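Side-chain contact in uncharacterized protein (Sus scrofa, PDB 5BNF), which is the porcine form of CD38, a member of the ADP-ribosyl cyclase family, and carries a domain built on a parallel beta sheet: residues Asn165-Thr170 / Gln214-Gly219. Numbering follows the deposited sequence.
Sequences NAFDKT and QLILRG
Ile-216 reaches from helix 208-219 to the loop between strand 153-160 and helix 172-180, where its terminal methyl meets both Phe-167 and Lys-169. CG1 stands anti to the carbonyl carbon and CD1 continues the chain fully extended (chi2 174°), which carries the methyl clear of the helix. There CD1 lies 3.7 Å from CZ of Phe-167, approaching the far end of the ring at a slant. The Phe-167 side chain also touches Glu-212 and Leu-213 of the same helix and Phe-173 and Val-178 of helix 172-180, so it lies buried where loop and helices converge. Lys-169 runs past Ile-216 in the opposite direction, bends at its last torsion (chi4 -69°) and brings NZ to 3.8 Å from Ile-216 CD1. Within the loop, Asp-168 OD1 closes an Asx turn by accepting Thr-170 N at 2.6 Å, and takes Thr-170 OG1 at 2.7 Å from the same face of the carboxylate. The contact across the segments is thus a small apolar one, one terminal methyl set obliquely against the CZ end of the phenyl ring. The probably charged NZ of the exposed Lys-169 merely lies alongside the isoleucine, which offers it no polar partner; with no polar bond joining the segments, what holds them here is the packing of Ile-216 on Phe-167.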
loop_
_atom_site.group_PDB
_atom_site.type_symbol
_atom_site.label_atom_id
_atom_site.label_comp_id
_atom_site.label_asym_id
_atom_site.label_seq_id
_atom_site.Cartn_x
_atom_site.Cartn_y
_atom_site.Cartn_z
ATOM N N ASN A 165 -18.725 8.351 -4.231
ATOM C CA ASN A 165 -18.056 8.534 -2.949
ATOM C C ASN A 165 -16.546 8.377 -3.044
ATOM O O ASN A 165 -16.004 7.315 -2.741
ATOM C CB ASN A 165 -18.608 7.533 -1.940
ATOM C CG ASN A 165 -20.063 7.784 -1.621
ATOM O OD1 ASN A 165 -20.850 6.850 -1.494
ATOM N ND2 ASN A 165 -20.430 9.056 -1.481
ATOM N N ALA A 166 -15.877 9.447 -3.460
ATOM C CA ALA A 166 -14.429 9.454 -3.615
ATOM C C ALA A 166 -13.700 8.909 -2.391
ATOM O O ALA A 166 -12.693 8.224 -2.523
ATOM C CB ALA A 166 -13.951 10.865 -3.923
ATOM N N PHE A 167 -14.200 9.221 -1.203
ATOM C CA PHE A 167 -13.574 8.735 0.018
ATOM C C PHE A 167 -14.389 7.576 0.562
ATOM O O PHE A 167 -15.512 7.758 1.025
ATOM C CB PHE A 167 -13.484 9.843 1.067
ATOM C CG PHE A 167 -13.016 9.362 2.407
ATOM C CD1 PHE A 167 -11.680 9.064 2.626
ATOM C CD2 PHE A 167 -13.927 9.140 3.440
ATOM C CE1 PHE A 167 -11.257 8.546 3.853
ATOM C CE2 PHE A 167 -13.515 8.627 4.658
ATOM C CZ PHE A 167 -12.177 8.327 4.866
ATOM N N ASP A 168 -13.808 6.386 0.516
ATOM C CA ASP A 168 -14.482 5.182 0.972
ATOM C C ASP A 168 -13.976 4.714 2.340
ATOM O O ASP A 168 -12.788 4.452 2.502
ATOM C CB ASP A 168 -14.261 4.079 -0.060
ATOM C CG ASP A 168 -15.080 2.838 0.219
ATOM O OD1 ASP A 168 -15.453 2.607 1.389
ATOM O OD2 ASP A 168 -15.338 2.081 -0.737
ATOM N N LYS A 169 -14.879 4.593 3.313
ATOM C CA LYS A 169 -14.511 4.138 4.656
ATOM C C LYS A 169 -14.157 2.660 4.711
ATOM O O LYS A 169 -13.676 2.186 5.732
ATOM C CB LYS A 169 -15.640 4.391 5.662
ATOM C CG LYS A 169 -15.440 5.600 6.571
ATOM C CD LYS A 169 -16.587 5.696 7.568
ATOM C CE LYS A 169 -16.583 7.003 8.349
ATOM N NZ LYS A 169 -15.448 7.127 9.303
ATOM N N THR A 170 -14.404 1.925 3.630
ATOM C CA THR A 170 -14.079 0.495 3.608
ATOM C C THR A 170 -12.804 0.190 2.821
ATOM O O THR A 170 -12.336 -0.946 2.819
ATOM C CB THR A 170 -15.217 -0.356 2.992
ATOM O OG1 THR A 170 -15.291 -0.115 1.582
ATOM C CG2 THR A 170 -16.549 -0.013 3.624
ATOM N N GLN A 214 -12.742 14.491 6.605
ATOM C CA GLN A 214 -12.427 15.669 7.393
ATOM C C GLN A 214 -12.678 15.435 8.892
ATOM O O GLN A 214 -11.832 15.756 9.725
ATOM C CB GLN A 214 -13.255 16.846 6.885
ATOM C CG GLN A 214 -13.408 17.982 7.885
ATOM C CD GLN A 214 -12.826 19.281 7.383
ATOM O OE1 GLN A 214 -13.190 19.766 6.313
ATOM N NE2 GLN A 214 -11.914 19.856 8.158
ATOM N N LEU A 215 -13.830 14.871 9.241
ATOM C CA LEU A 215 -14.133 14.622 10.653
ATOM C C LEU A 215 -13.111 13.684 11.277
ATOM O O LEU A 215 -12.734 13.848 12.431
ATOM C CB LEU A 215 -15.544 14.056 10.804
ATOM C CG LEU A 215 -16.672 15.075 11.026
ATOM C CD1 LEU A 215 -16.440 16.359 10.235
ATOM C CD2 LEU A 215 -17.979 14.429 10.629
ATOM N N ILE A 216 -12.658 12.699 10.514
ATOM C CA ILE A 216 -11.645 11.790 11.019
ATOM C C ILE A 216 -10.416 12.599 11.423
ATOM O O ILE A 216 -9.901 12.451 12.522
ATOM C CB ILE A 216 -11.217 10.778 9.947
ATOM C CG1 ILE A 216 -12.323 9.736 9.736
ATOM C CG2 ILE A 216 -9.887 10.147 10.343
ATOM C CD1 ILE A 216 -12.059 8.772 8.582
ATOM N N LEU A 217 -9.967 13.468 10.522
ATOM C CA LEU A 217 -8.788 14.289 10.748
ATOM C C LEU A 217 -8.916 15.364 11.822
ATOM O O LEU A 217 -7.978 15.588 12.578
ATOM C CB LEU A 217 -8.356 14.918 9.423
ATOM C CG LEU A 217 -7.892 13.861 8.425
ATOM C CD1 LEU A 217 -7.942 14.401 7.015
ATOM C CD2 LEU A 217 -6.487 13.420 8.789
ATOM N N ARG A 218 -10.059 16.039 11.890
ATOM C CA ARG A 218 -10.249 17.074 12.901
ATOM C C ARG A 218 -10.323 16.459 14.297
ATOM O O ARG A 218 -10.097 17.140 15.298
ATOM C CB ARG A 218 -11.530 17.872 12.640
ATOM C CG ARG A 218 -11.392 19.008 11.634
ATOM C CD ARG A 218 -12.707 19.773 11.512
ATOM N NE ARG A 218 -12.641 21.123 12.073
ATOM C CZ ARG A 218 -12.221 22.195 11.406
ATOM N NH1 ARG A 218 -11.829 22.088 10.144
ATOM N NH2 ARG A 218 -12.198 23.380 12.003
ATOM N N GLY A 219 -10.645 15.172 14.364
ATOM C CA GLY A 219 -10.729 14.515 15.654
ATOM C C GLY A 219 -9.365 14.493 16.307
ATOM O O GLY A 219 -9.247 14.511 17.532
#